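Local coordinates for PqqA binding protein (PDB 3G2B) that probably binds the peptide PqqA and presents it to PqqE during biosynthesis of the redox cofactor pyrroloquinoline quinone, at residues 48-62 with 76-88. Residues are numbered along the deposited sequence; the frame is centred on the assembly and turned at random.
Sequences VAQRYDGTQSLAQIA and IETDVIELTTTLH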
ATOM      1  N   VAL A  48     -19.495   1.927  -6.042  1.00 11.53           N
ATOM      2  CA  VAL A  48     -18.397   2.587  -6.742  1.00  9.99           C
ATOM      3  C   VAL A  48     -17.311   1.592  -7.132  1.00 11.07           C
ATOM      4  O   VAL A  48     -16.827   1.599  -8.263  1.00 11.87           O
ATOM      5  CB  VAL A  48     -17.767   3.698  -5.874  1.00 10.74           C
ATOM      6  CG1 VAL A  48     -16.545   4.284  -6.582  1.00  9.67           C
ATOM      7  CG2 VAL A  48     -18.792   4.782  -5.588  1.00 11.15           C
ATOM      8  N   ALA A  49     -16.925   0.735  -6.191  1.00 10.60           N
ATOM      9  CA  ALA A  49     -15.891  -0.256  -6.450  1.00 10.61           C
ATOM     10  C   ALA A  49     -16.285  -1.162  -7.612  1.00 12.39           C
ATOM     11  O   ALA A  49     -15.444  -1.573  -8.405  1.00 12.75           O
ATOM     12  CB  ALA A  49     -15.650  -1.084  -5.197  1.00 10.48           C
ATOM     13  N   GLN A  50     -17.575  -1.467  -7.705  1.00 13.68           N
ATOM     14  CA  GLN A  50     -18.091  -2.329  -8.761  1.00 14.62           C
ATOM     15  C   GLN A  50     -18.123  -1.591 -10.096  1.00 14.28           C
ATOM     16  O   GLN A  50     -17.959  -2.201 -11.153  1.00 15.62           O
ATOM     17  CB  GLN A  50     -19.499  -2.812  -8.385  1.00 15.51           C
ATOM     18  CG  GLN A  50     -20.169  -3.766  -9.379  1.00 15.37           C
ATOM     19  CD  GLN A  50     -20.916  -3.046 -10.487  1.00 17.04           C
ATOM     20  OE1 GLN A  50     -21.621  -2.071 -10.238  1.00 19.09           O
ATOM     21  NE2 GLN A  50     -20.776  -3.534 -11.714  1.00 19.87           N
ATOM     22  N   ARG A  51     -18.307  -0.275 -10.037  1.00 14.23           N
ATOM     23  CA  ARG A  51     -18.380   0.545 -11.243  1.00 14.23           C
ATOM     24  C   ARG A  51     -17.041   0.874 -11.904  1.00 14.46           C
ATOM     25  O   ARG A  51     -17.014   1.239 -13.079  1.00 13.52           O
ATOM     26  CB  ARG A  51     -19.147   1.842 -10.951  1.00 14.35           C
ATOM     27  CG  ARG A  51     -20.604   1.615 -10.574  1.00 17.81           C
ATOM     28  CD  ARG A  51     -21.340   0.866 -11.677  1.00 19.96           C
ATOM     29  NE  ARG A  51     -22.685   0.463 -11.275  1.00 23.02           N
ATOM     30  CZ  ARG A  51     -23.738   1.274 -11.236  1.00 24.79           C
ATOM     31  NH1 ARG A  51     -24.917   0.805 -10.850  1.00 23.74           N
ATOM     32  NH2 ARG A  51     -23.623   2.544 -11.596  1.00 27.54           N
ATOM     33  N   TYR A  52     -15.937   0.760 -11.167  1.00 11.89           N
ATOM     34  CA  TYR A  52     -14.622   1.035 -11.751  1.00 13.32           C
ATOM     35  C   TYR A  52     -14.444   0.110 -12.952  1.00 13.90           C
ATOM     36  O   TYR A  52     -14.743  -1.078 -12.859  1.00 15.45           O
ATOM     37  CB  TYR A  52     -13.496   0.723 -10.762  1.00 10.99           C
ATOM     38  CG  TYR A  52     -13.364   1.630  -9.554  1.00  9.25           C
ATOM     39  CD1 TYR A  52     -12.926   1.112  -8.338  1.00  8.52           C
ATOM     40  CD2 TYR A  52     -13.624   3.000  -9.632  1.00  7.53           C
ATOM     41  CE1 TYR A  52     -12.746   1.923  -7.223  1.00 10.10           C
ATOM     42  CE2 TYR A  52     -13.444   3.833  -8.510  1.00  9.22           C
ATOM     43  CZ  TYR A  52     -13.005   3.281  -7.311  1.00  9.63           C
ATOM     44  OH  TYR A  52     -12.826   4.071  -6.186  1.00  9.63           O
ATOM     45  N   ASP A  53     -13.955   0.645 -14.067  1.00 14.53           N
ATOM     46  CA  ASP A  53     -13.723  -0.170 -15.260  1.00 15.06           C
ATOM     47  C   ASP A  53     -12.525   0.317 -16.070  1.00 15.97           C
ATOM     48  O   ASP A  53     -12.350  -0.068 -17.234  1.00 17.03           O
ATOM     49  CB  ASP A  53     -14.978  -0.214 -16.144  1.00 15.54           C
ATOM     50  CG  ASP A  53     -15.346   1.141 -16.727  1.00 15.06           C
ATOM     51  OD1 ASP A  53     -16.391   1.222 -17.412  1.00 20.06           O
ATOM     52  OD2 ASP A  53     -14.610   2.123 -16.510  1.00 14.40           O
ATOM     53  N   GLY A  54     -11.701   1.155 -15.446  1.00 14.65           N
ATOM     54  CA  GLY A  54     -10.515   1.683 -16.099  1.00 15.50           C
ATOM     55  C   GLY A  54     -10.815   2.543 -17.308  1.00 16.40           C
ATOM     56  O   GLY A  54      -9.929   2.804 -18.125  1.00 17.82           O
ATOM     57  N   THR A  55     -12.061   2.997 -17.415  1.00 15.30           N
ATOM     58  CA  THR A  55     -12.485   3.822 -18.542  1.00 15.80           C
ATOM     59  C   THR A  55     -13.268   5.035 -18.044  1.00 15.67           C
ATOM     60  O   THR A  55     -12.903   6.182 -18.313  1.00 17.33           O
ATOM     61  CB  THR A  55     -13.382   3.007 -19.494  1.00 17.47           C
ATOM     62  OG1 THR A  55     -12.739   1.763 -19.811  1.00 18.31           O
ATOM     63  CG2 THR A  55     -13.636   3.777 -20.776  1.00 18.57           C
ATOM     64  N   GLN A  56     -14.352   4.771 -17.319  1.00 15.14           N
ATOM     65  CA  GLN A  56     -15.188   5.833 -16.764  1.00 15.09           C
ATOM     66  C   GLN A  56     -14.390   6.628 -15.737  1.00 13.62           C
ATOM     67  O   GLN A  56     -13.614   6.056 -14.973  1.00 13.35           O
ATOM     68  CB  GLN A  56     -16.417   5.230 -16.076  1.00 17.81           C
ATOM     69  CG  GLN A  56     -17.308   4.409 -16.989  1.00 22.07           C
ATOM     70  CD  GLN A  56     -18.057   5.265 -17.989  1.00 25.67           C
ATOM     71  OE1 GLN A  56     -18.122   4.941 -19.177  1.00 28.37           O
ATOM     72  NE2 GLN A  56     -18.639   6.360 -17.511  1.00 25.17           N
ATOM     73  N   SER A  57     -14.586   7.941 -15.714  1.00 11.91           N
ATOM     74  CA  SER A  57     -13.887   8.794 -14.757  1.00 11.21           C
ATOM     75  C   SER A  57     -14.721   8.870 -13.490  1.00 10.96           C
ATOM     76  O   SER A  57     -15.890   8.479 -13.493  1.00 11.90           O
ATOM     77  CB  SER A  57     -13.718  10.202 -15.322  1.00 12.50           C
ATOM     78  OG  SER A  57     -14.974  10.852 -15.419  1.00 14.43           O
ATOM     79  N   LEU A  58     -14.131   9.376 -12.410  1.00  9.32           N
ATOM     80  CA  LEU A  58     -14.870   9.496 -11.155  1.00  8.18           C
ATOM     81  C   LEU A  58     -16.033  10.465 -11.345  1.00  9.29           C
ATOM     82  O   LEU A  58     -17.092  10.300 -10.742  1.00  8.65           O
ATOM     83  CB  LEU A  58     -13.955   9.985 -10.029  1.00  8.37           C
ATOM     84  CG  LEU A  58     -12.753   9.086  -9.725  1.00  9.12           C
ATOM     85  CD1 LEU A  58     -12.058   9.598  -8.459  1.00 10.43           C
ATOM     86  CD2 LEU A  58     -13.205   7.643  -9.534  1.00  8.49           C
ATOM     87  N   ALA A  59     -15.831  11.478 -12.182  1.00  9.35           N
ATOM     88  CA  ALA A  59     -16.887  12.444 -12.455  1.00  9.37           C
ATOM     89  C   ALA A  59     -18.068  11.719 -13.095  1.00  8.50           C
ATOM     90  O   ALA A  59     -19.218  11.919 -12.704  1.00  9.83           O
ATOM     91  CB  ALA A  59     -16.369  13.542 -13.388  1.00 10.10           C
ATOM     92  N   GLN A  60     -17.780  10.861 -14.070  1.00  9.79           N
ATOM     93  CA  GLN A  60     -18.828  10.108 -14.751  1.00  9.37           C
ATOM     94  C   GLN A  60     -19.502   9.129 -13.798  1.00 10.16           C
ATOM     95  O   GLN A  60     -20.720   8.974 -13.812  1.00 10.22           O
ATOM     96  CB  GLN A  60     -18.241   9.353 -15.944  1.00 10.41           C
ATOM     97  CG  GLN A  60     -17.797  10.269 -17.071  1.00 12.19           C
ATOM     98  CD  GLN A  60     -17.083   9.522 -18.188  1.00 15.94           C
ATOM     99  OE1 GLN A  60     -16.013   8.948 -17.983  1.00 16.06           O
ATOM    100  NE2 GLN A  60     -17.674   9.529 -19.380  1.00 19.87           N
ATOM    101  N   ILE A  61     -18.708   8.466 -12.969  1.00  9.41           N
ATOM    102  CA  ILE A  61     -19.268   7.515 -12.019  1.00 10.05           C
ATOM    103  C   ILE A  61     -20.213   8.229 -11.054  1.00  9.81           C
ATOM    104  O   ILE A  61     -21.304   7.735 -10.763  1.00  9.33           O
ATOM    105  CB  ILE A  61     -18.148   6.798 -11.232  1.00  9.40           C
ATOM    106  CG1 ILE A  61     -17.385   5.861 -12.175  1.00 12.12           C
ATOM    107  CG2 ILE A  61     -18.744   6.015 -10.061  1.00 11.36           C
ATOM    108  CD1 ILE A  61     -16.147   5.234 -11.565  1.00 11.03           C
ATOM    109  N   ALA A  62     -19.802   9.398 -10.574  1.00 10.11           N
ATOM    110  CA  ALA A  62     -20.624  10.161  -9.637  1.00  9.39           C
ATOM    111  C   ALA A  62     -21.912  10.657 -10.287  1.00  8.82           C
ATOM    112  O   ALA A  62     -22.978  10.611  -9.675  1.00  9.12           O
ATOM    113  CB  ALA A  62     -19.833  11.336  -9.087  1.00  7.74           C
ATOM    114  N   ILE A  76     -22.160  13.373  -4.074  1.00 10.20           N
ATOM    115  CA  ILE A  76     -21.691  12.058  -4.469  1.00  9.40           C
ATOM    116  C   ILE A  76     -20.277  12.117  -5.058  1.00  8.71           C
ATOM    117  O   ILE A  76     -19.457  11.235  -4.808  1.00  8.98           O
ATOM    118  CB  ILE A  76     -22.663  11.411  -5.484  1.00  9.00           C
ATOM    119  CG1 ILE A  76     -24.035  11.189  -4.826  1.00 10.66           C
ATOM    120  CG2 ILE A  76     -22.099  10.085  -5.982  1.00  9.71           C
ATOM    121  CD1 ILE A  76     -23.997  10.324  -3.573  1.00 11.20           C
ATOM    122  N   GLU A  77     -19.975  13.162  -5.826  1.00  8.12           N
ATOM    123  CA  GLU A  77     -18.638  13.273  -6.399  1.00  8.51           C
ATOM    124  C   GLU A  77     -17.606  13.370  -5.279  1.00  8.60           C
ATOM    125  O   GLU A  77     -16.550  12.745  -5.335  1.00  7.88           O
ATOM    126  CB  GLU A  77     -18.537  14.492  -7.324  1.00  8.36           C
ATOM    127  CG  GLU A  77     -17.169  14.610  -8.001  1.00  8.70           C
ATOM    128  CD  GLU A  77     -17.140  15.628  -9.130  1.00  9.50           C
ATOM    129  OE1 GLU A  77     -16.333  16.584  -9.056  1.00 11.56           O
ATOM    130  OE2 GLU A  77     -17.911  15.464 -10.097  1.00 10.30           O
ATOM    131  N   THR A  78     -17.913  14.147  -4.245  1.00  8.19           N
ATOM    132  CA  THR A  78     -16.985  14.266  -3.128  1.00  9.25           C
ATOM    133  C   THR A  78     -16.752  12.891  -2.497  1.00  9.41           C
ATOM    134  O   THR A  78     -15.616  12.508  -2.225  1.00  9.57           O
ATOM    135  CB  THR A  78     -17.531  15.228  -2.050  1.00  8.68           C
ATOM    136  OG1 THR A  78     -17.408  16.576  -2.514  1.00  9.89           O
ATOM    137  CG2 THR A  78     -16.767  15.075  -0.740  1.00 11.82           C
ATOM    138  N   ASP A  79     -17.836  12.154  -2.275  1.00  9.93           N
ATOM    139  CA  ASP A  79     -17.745  10.834  -1.668  1.00 10.86           C
ATOM    140  C   ASP A  79     -16.959   9.853  -2.535  1.00 10.14           C
ATOM    141  O   ASP A  79     -16.150   9.066  -2.026  1.00 10.76           O
ATOM    142  CB  ASP A  79     -19.151  10.298  -1.381  1.00 11.81           C
ATOM    143  CG  ASP A  79     -19.775  10.933  -0.141  1.00 14.38           C
ATOM    144  OD1 ASP A  79     -19.285  11.991   0.312  1.00 14.91           O
ATOM    145  OD2 ASP A  79     -20.757  10.375   0.384  1.00 18.30           O
ATOM    146  N   VAL A  80     -17.189   9.906  -3.844  1.00  9.26           N
ATOM    147  CA  VAL A  80     -16.491   9.026  -4.775  1.00  8.64           C
ATOM    148  C   VAL A  80     -15.000   9.328  -4.762  1.00  9.66           C
ATOM    149  O   VAL A  80     -14.171   8.424  -4.728  1.00  8.92           O
ATOM    150  CB  VAL A  80     -17.039   9.186  -6.220  1.00  8.19           C
ATOM    151  CG1 VAL A  80     -16.146   8.439  -7.212  1.00 10.20           C
ATOM    152  CG2 VAL A  80     -18.454   8.652  -6.294  1.00  9.88           C
ATOM    153  N   ILE A  81     -14.650  10.609  -4.787  1.00  8.74           N
ATOM    154  CA  ILE A  81     -13.245  10.982  -4.768  1.00 10.04           C
ATOM    155  C   ILE A  81     -12.587  10.581  -3.449  1.00  9.54           C
ATOM    156  O   ILE A  81     -11.466  10.081  -3.443  1.00  9.70           O
ATOM    157  CB  ILE A  81     -13.071  12.492  -5.007  1.00 10.72           C
ATOM    158  CG1 ILE A  81     -13.527  12.831  -6.426  1.00 12.12           C
ATOM    159  CG2 ILE A  81     -11.618  12.891  -4.800  1.00 13.93           C
ATOM    160  CD1 ILE A  81     -13.435  14.309  -6.779  1.00 13.54           C
ATOM    161  N   GLU A  82     -13.286  10.792  -2.337  1.00 10.78           N
ATOM    162  CA  GLU A  82     -12.744  10.428  -1.029  1.00 11.77           C
ATOM    163  C   GLU A  82     -12.448   8.929  -0.970  1.00 10.61           C
ATOM    164  O   GLU A  82     -11.366   8.519  -0.549  1.00  9.84           O
ATOM    165  CB  GLU A  82     -13.732  10.797   0.084  1.00 14.95           C
ATOM    166  CG  GLU A  82     -13.339  10.246   1.456  1.00 22.69           C
ATOM    167  CD  GLU A  82     -14.366  10.547   2.540  1.00 26.91           C
ATOM    168  OE1 GLU A  82     -15.573  10.302   2.315  1.00 27.86           O
ATOM    169  OE2 GLU A  82     -13.964  11.020   3.624  1.00 30.19           O
ATOM    170  N   LEU A  83     -13.406   8.113  -1.403  1.00 10.54           N
ATOM    171  CA  LEU A  83     -13.221   6.663  -1.389  1.00 10.90           C
ATOM    172  C   LEU A  83     -12.056   6.228  -2.265  1.00 11.25           C
ATOM    173  O   LEU A  83     -11.213   5.426  -1.850  1.00 11.83           O
ATOM    174  CB  LEU A  83     -14.490   5.953  -1.875  1.00 11.94           C
ATOM    175  CG  LEU A  83     -14.304   4.460  -2.175  1.00 14.81           C
ATOM    176  CD1 LEU A  83     -14.078   3.703  -0.874  1.00 15.99           C
ATOM    177  CD2 LEU A  83     -15.529   3.925  -2.903  1.00 15.33           C
ATOM    178  N   THR A  84     -12.020   6.749  -3.486  1.00 10.39           N
ATOM    179  CA  THR A  84     -10.975   6.395  -4.435  1.00 10.22           C
ATOM    180  C   THR A  84      -9.598   6.768  -3.910  1.00 10.05           C
ATOM    181  O   THR A  84      -8.628   6.039  -4.108  1.00 10.12           O
ATOM    182  CB  THR A  84     -11.229   7.075  -5.788  1.00 10.95           C
ATOM    183  OG1 THR A  84     -12.548   6.736  -6.230  1.00 10.20           O
ATOM    184  CG2 THR A  84     -10.212   6.614  -6.819  1.00 11.64           C
ATOM    185  N   THR A  85      -9.517   7.907  -3.230  1.00  9.80           N
ATOM    186  CA  THR A  85      -8.257   8.345  -2.654  1.00 11.00           C
ATOM    187  C   THR A  85      -7.789   7.307  -1.631  1.00 11.54           C
ATOM    188  O   THR A  85      -6.622   6.922  -1.618  1.00 12.03           O
ATOM    189  CB  THR A  85      -8.415   9.710  -1.969  1.00 13.00           C
ATOM    190  OG1 THR A  85      -8.736  10.695  -2.959  1.00 13.98           O
ATOM    191  CG2 THR A  85      -7.129  10.105  -1.257  1.00 14.34           C
ATOM    192  N   THR A  86      -8.706   6.853  -0.783  1.00 12.01           N
ATOM    193  CA  THR A  86      -8.380   5.849   0.227  1.00 12.06           C
ATOM    194  C   THR A  86      -7.932   4.537  -0.411  1.00 11.96           C
ATOM    195  O   THR A  86      -6.931   3.942   0.001  1.00 11.58           O
ATOM    196  CB  THR A  86      -9.592   5.581   1.137  1.00 12.92           C
ATOM    197  OG1 THR A  86      -9.894   6.776   1.872  1.00 14.31           O
ATOM    198  CG2 THR A  86      -9.296   4.446   2.118  1.00 12.98           C
ATOM    199  N   LEU A  87      -8.667   4.085  -1.423  1.00 10.27           N
ATOM    200  CA  LEU A  87      -8.307   2.837  -2.091  1.00 10.86           C
ATOM    201  C   LEU A  87      -6.983   2.969  -2.835  1.00 11.96           C
ATOM    202  O   LEU A  87      -6.217   2.008  -2.941  1.00 11.64           O
ATOM    203  CB  LEU A  87      -9.420   2.405  -3.054  1.00 11.84           C
ATOM    204  CG  LEU A  87     -10.779   2.119  -2.408  1.00 11.56           C
ATOM    205  CD1 LEU A  87     -11.733   1.574  -3.478  1.00 11.95           C
ATOM    206  CD2 LEU A  87     -10.627   1.112  -1.273  1.00 11.74           C
ATOM    207  N   HIS A  88      -6.704   4.161  -3.350  1.00 11.29           N
ATOM    208  CA  HIS A  88      -5.453   4.384  -4.061  1.00 12.36           C
ATOM    209  C   HIS A  88      -4.299   4.330  -3.060  1.00 12.66           C
ATOM    210  O   HIS A  88      -3.255   3.744  -3.333  1.00 13.81           O
ATOM    211  CB  HIS A  88      -5.468   5.744  -4.759  1.00 14.29           C
ATOM    212  CG  HIS A  88      -4.241   6.013  -5.574  1.00 17.26           C
ATOM    213  ND1 HIS A  88      -3.602   7.234  -5.574  1.00 21.23           N
ATOM    214  CD2 HIS A  88      -3.542   5.221  -6.421  1.00 19.90           C
ATOM    215  CE1 HIS A  88      -2.561   7.183  -6.386  1.00 21.45           C
ATOM    216  NE2 HIS A  88      -2.501   5.974  -6.911  1.00 22.48           N
TER
HETATM  217  O   HOH W   1     -20.032  14.251 -11.330  1.00 12.23           O
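Tyr52 OH donates to Thr84 OG1 at 2.7 Å, and Thr84 OG1 in turn donates to Val80 O one turn earlier (2.8 Å). This chain of two hydrogen bonds shows how a polar pair can be accommodated among aliphatic side chains. With chi1 at -55°, Thr84 holds OG1 beside its backbone N, from where it reaches the carbonyl of Val80, while the methyl CG2 lies anti to that N. Val80 O thus accepts twice, from Thr84 N and Thr84 OG1, on opposite faces of its plane. The bonds fix the rotation of the hydroxyl, and Leu58 CD2 lies 3.5 Å from Thr84 OG1, the leucine and threonine meeting tip to tip. The tyrosine ring carries Val48 O over the centre of one face. At its edge, in plane, Leu87 CD1 lies 3.9 Å from Tyr52 CE1.

These residues belong to the helical bundle of the PqqD family, grouped with helix-turn-helix proteins: helix 73-89 packs over helices 44-51 and 58-68, with Tyr52, just past the end of the first, reaching across to it. Helix 58-62 starts with a capping box between Ser57 and Gln60, and runs at 131° to helix 76-88.

The two methyls of Val80 fill the angle between the partner helices. CG1, anti to the backbone N (chi1 171°), meets Leu58 CD2, whereas CG2 touches both Val48 CG2 and Ala62 CB. Val48 also points at Leu83, whose CD2 ends 3.7 Å from Val48 CB. Toward the start of 76-88, Ala62 CB sits directly on the backbone of Glu77, 3.5 Å from Glu77 CA, a small side chain letting the helices come close. The extended chain of Glu77 runs out past Ala59, where a water bridges its OE2 to Ala59 O; the same carboxylate oxygen makes a salt bridge with Arg9 of the second subunit.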